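Local coordinates for protein dodecin (PDB 2UX9) that binds and sequesters flavins and coenzyme A within a hollow dodecamer, and may serve as a cofactor storage protein, at residues Val8-Thr13 and Gln23-Arg28. The protein carries 1 engineered substitution. Residues are numbered along the deposited sequence; the frame is centred on the assembly and turned at random.
Sequences VELVGT and QAALAR. With COA (coenzyme A), chain V.
Ala25 sets its methyl against the backbone of Gly12, with CB 3.7 Å from Gly12 CA, where helix 18-32 of the beta-alpha-beta-beta dodecin fold rests on strand 4-14, an edge strand of the chain's own three-stranded antiparallel sheet. The short segments cross at 123° with axes only 6.5 Å apart, in keeping with small residues on both sides. One residue on along the strand and one back along the helix, Ala24 CB lies 3.8 Å from Thr13 O, while Leu10 CB packs at 4.3 Å from Ala25 CB. No hydrogen bond joins the two segments; the strand itself pairs with strand 52-65 through backbone bonds of Val8, Leu10 and Gly12, and Leu60 there also touches Ala25. On its other side it pairs with a neighbouring subunit's strand.

Toward Val8 strand and helix together receive the thiol end of coenzyme A. Both Leu10 methyls reach the sulfur, and Val8 CG1 meets O5P at 3.6 Å. Arg28 NH2 salt-bridges O4A of a second coenzyme A, and NH1 hydrogen-bonds to Thr32 OG1 of the same chain. The bend at chi2 (55°) curls Arg28 round S1P, which lies over one guanidinium face, 3.7 Å from CG.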
loop_
_atom_site.group_PDB
_atom_site.type_symbol
_atom_site.label_atom_id
_atom_site.label_comp_id
_atom_site.label_asym_id
_atom_site.label_seq_id
_atom_site.Cartn_x
_atom_site.Cartn_y
_atom_site.Cartn_z
ATOM N N VAL C 8 -3.168 7.595 19.102
ATOM C CA VAL C 8 -1.822 8.168 19.154
ATOM C C VAL C 8 -0.780 7.120 18.794
ATOM O O VAL C 8 -0.954 5.942 19.079
ATOM C CB VAL C 8 -1.495 8.779 20.523
ATOM C CG1 VAL C 8 -2.439 9.926 20.828
ATOM C CG2 VAL C 8 -1.537 7.729 21.608
ATOM N N GLU C 9 0.302 7.565 18.172
ATOM C CA GLU C 9 1.363 6.686 17.714
ATOM C C GLU C 9 2.552 6.703 18.675
ATOM O O GLU C 9 3.157 7.750 18.922
ATOM C CB GLU C 9 1.803 7.093 16.322
ATOM C CG GLU C 9 2.632 6.050 15.608
ATOM C CD GLU C 9 2.965 6.448 14.187
ATOM O OE1 GLU C 9 2.617 7.572 13.774
ATOM O OE2 GLU C 9 3.583 5.645 13.490
ATOM N N LEU C 10 2.860 5.535 19.225
ATOM C CA LEU C 10 3.953 5.349 20.167
ATOM C C LEU C 10 4.928 4.340 19.603
ATOM O O LEU C 10 4.576 3.533 18.721
ATOM C CB LEU C 10 3.427 4.832 21.505
ATOM C CG LEU C 10 2.373 5.708 22.170
ATOM C CD1 LEU C 10 1.849 5.070 23.453
ATOM C CD2 LEU C 10 2.880 7.114 22.441
ATOM N N VAL C 11 6.149 4.377 20.113
ATOM C CA VAL C 11 7.120 3.335 19.850
ATOM C C VAL C 11 7.580 2.773 21.179
ATOM O O VAL C 11 8.206 3.478 21.978
ATOM C CB VAL C 11 8.327 3.838 19.062
ATOM C CG1 VAL C 11 9.202 2.647 18.642
ATOM C CG2 VAL C 11 7.902 4.683 17.848
ATOM N N GLY C 12 7.236 1.518 21.438
ATOM C CA GLY C 12 7.733 0.825 22.604
ATOM C C GLY C 12 9.032 0.147 22.256
ATOM O O GLY C 12 9.209 -0.355 21.142
ATOM N N THR C 13 9.957 0.114 23.201
ATOM C CA THR C 13 11.210 -0.595 22.983
ATOM C C THR C 13 11.517 -1.545 24.131
ATOM O O THR C 13 11.109 -1.319 25.274
ATOM C CB THR C 13 12.399 0.360 22.791
ATOM O OG1 THR C 13 12.814 0.922 24.044
ATOM C CG2 THR C 13 12.048 1.465 21.826
ATOM N N GLN C 23 4.328 -3.961 25.549
ATOM C CA GLN C 23 3.909 -3.725 26.925
ATOM C C GLN C 23 4.532 -2.458 27.504
ATOM O O GLN C 23 3.893 -1.761 28.283
ATOM C CB GLN C 23 4.231 -4.934 27.816
ATOM C CG GLN C 23 3.420 -6.199 27.500
ATOM C CD GLN C 23 2.036 -6.217 28.124
ATOM O OE1 GLN C 23 1.360 -5.197 28.223
ATOM N NE2 GLN C 23 1.595 -7.403 28.530
ATOM N N ALA C 24 5.770 -2.153 27.126
ATOM C CA ALA C 24 6.416 -0.927 27.600
ATOM C C ALA C 24 5.664 0.304 27.106
ATOM O O ALA C 24 5.452 1.264 27.860
ATOM C CB ALA C 24 7.873 -0.870 27.149
ATOM N N ALA C 25 5.251 0.300 25.845
ATOM C CA ALA C 25 4.496 1.440 25.319
ATOM C C ALA C 25 3.176 1.598 26.065
ATOM O O ALA C 25 2.797 2.699 26.450
ATOM C CB ALA C 25 4.260 1.313 23.823
ATOM N N LEU C 26 2.495 0.485 26.297
ATOM C CA LEU C 26 1.200 0.528 26.950
ATOM C C LEU C 26 1.308 0.903 28.422
ATOM O O LEU C 26 0.427 1.567 28.943
ATOM C CB LEU C 26 0.466 -0.806 26.790
ATOM C CG LEU C 26 0.134 -1.232 25.359
ATOM C CD1 LEU C 26 -0.704 -2.508 25.318
ATOM C CD2 LEU C 26 -0.590 -0.120 24.621
ATOM N N ALA C 27 2.374 0.465 29.093
ATOM C CA ALA C 27 2.599 0.831 30.489
ATOM C C ALA C 27 2.816 2.332 30.622
ATOM O O ALA C 27 2.306 2.969 31.542
ATOM C CB ALA C 27 3.787 0.088 31.046
ATOM N N ARG C 28 3.563 2.917 29.698
ATOM C CA ARG C 28 3.747 4.357 29.723
ATOM C C ARG C 28 2.432 5.059 29.388
ATOM O O ARG C 28 2.066 6.033 30.046
ATOM C CB ARG C 28 4.845 4.785 28.751
ATOM C CG ARG C 28 4.984 6.295 28.587
ATOM C CD ARG C 28 5.197 7.022 29.910
ATOM N NE ARG C 28 5.249 8.470 29.704
ATOM C CZ ARG C 28 4.185 9.259 29.584
ATOM N NH1 ARG C 28 2.951 8.774 29.635
ATOM N NH2 ARG C 28 4.361 10.557 29.390
HETATM N N1A COA V . -2.782 25.985 17.522
HETATM C C2A COA V . -2.131 25.980 18.741
HETATM N N3A COA V . -2.822 25.646 19.886
HETATM C C4A COA V . -4.137 25.333 19.796
HETATM C C5A COA V . -4.799 25.330 18.579
HETATM C C6A COA V . -4.116 25.658 17.420
HETATM N N6A COA V . -4.770 25.773 16.262
HETATM N N7A COA V . -6.074 24.968 18.803
HETATM C C8A COA V . -6.242 24.760 20.121
HETATM N N9A COA V . -5.044 24.972 20.744
HETATM C C1B COA V . -4.707 24.606 22.125
HETATM C C2B COA V . -5.667 25.269 23.100
HETATM O O2B COA V . -4.978 26.194 23.906
HETATM C C3B COA V . -6.252 24.136 23.914
HETATM O O3B COA V . -6.149 24.367 25.298
HETATM C C4B COA V . -5.460 22.906 23.507
HETATM O O4B COA V . -4.811 23.207 22.290
HETATM C C5B COA V . -6.361 21.699 23.319
HETATM O O5B COA V . -5.559 20.554 23.142
HETATM P P1A COA V . -5.190 19.608 24.391
HETATM O O1A COA V . -4.511 20.432 25.462
HETATM O O2A COA V . -4.262 18.495 23.960
HETATM O O3A COA V . -6.596 19.052 24.985
HETATM P P2A COA V . -7.768 18.324 24.135
HETATM O O4A COA V . -9.039 18.270 24.945
HETATM O O5A COA V . -7.981 18.992 22.797
HETATM O O6A COA V . -7.260 16.817 23.926
HETATM C CBP COA V . -6.264 14.771 24.584
HETATM C CCP COA V . -7.071 15.979 25.040
HETATM C CDP COA V . -5.997 13.860 25.774
HETATM C CEP COA V . -7.095 14.018 23.550
HETATM C CAP COA V . -4.952 15.228 23.941
HETATM O OAP COA V . -4.296 16.191 24.732
HETATM C C9P COA V . -4.058 14.052 23.693
HETATM O O9P COA V . -4.198 13.340 22.503
HETATM N N8P COA V . -3.164 13.700 24.611
HETATM C C7P COA V . -2.455 12.434 24.485
HETATM C C6P COA V . -0.974 12.669 24.260
HETATM C C5P COA V . -0.208 11.372 24.338
HETATM O O5P COA V . 0.044 10.802 23.292
HETATM N N4P COA V . 0.163 10.900 25.526
HETATM C C3P COA V . 1.375 10.096 25.673
HETATM C C2P COA V . 1.051 8.640 25.979
HETATM S S1P COA V . 2.521 7.587 26.096
#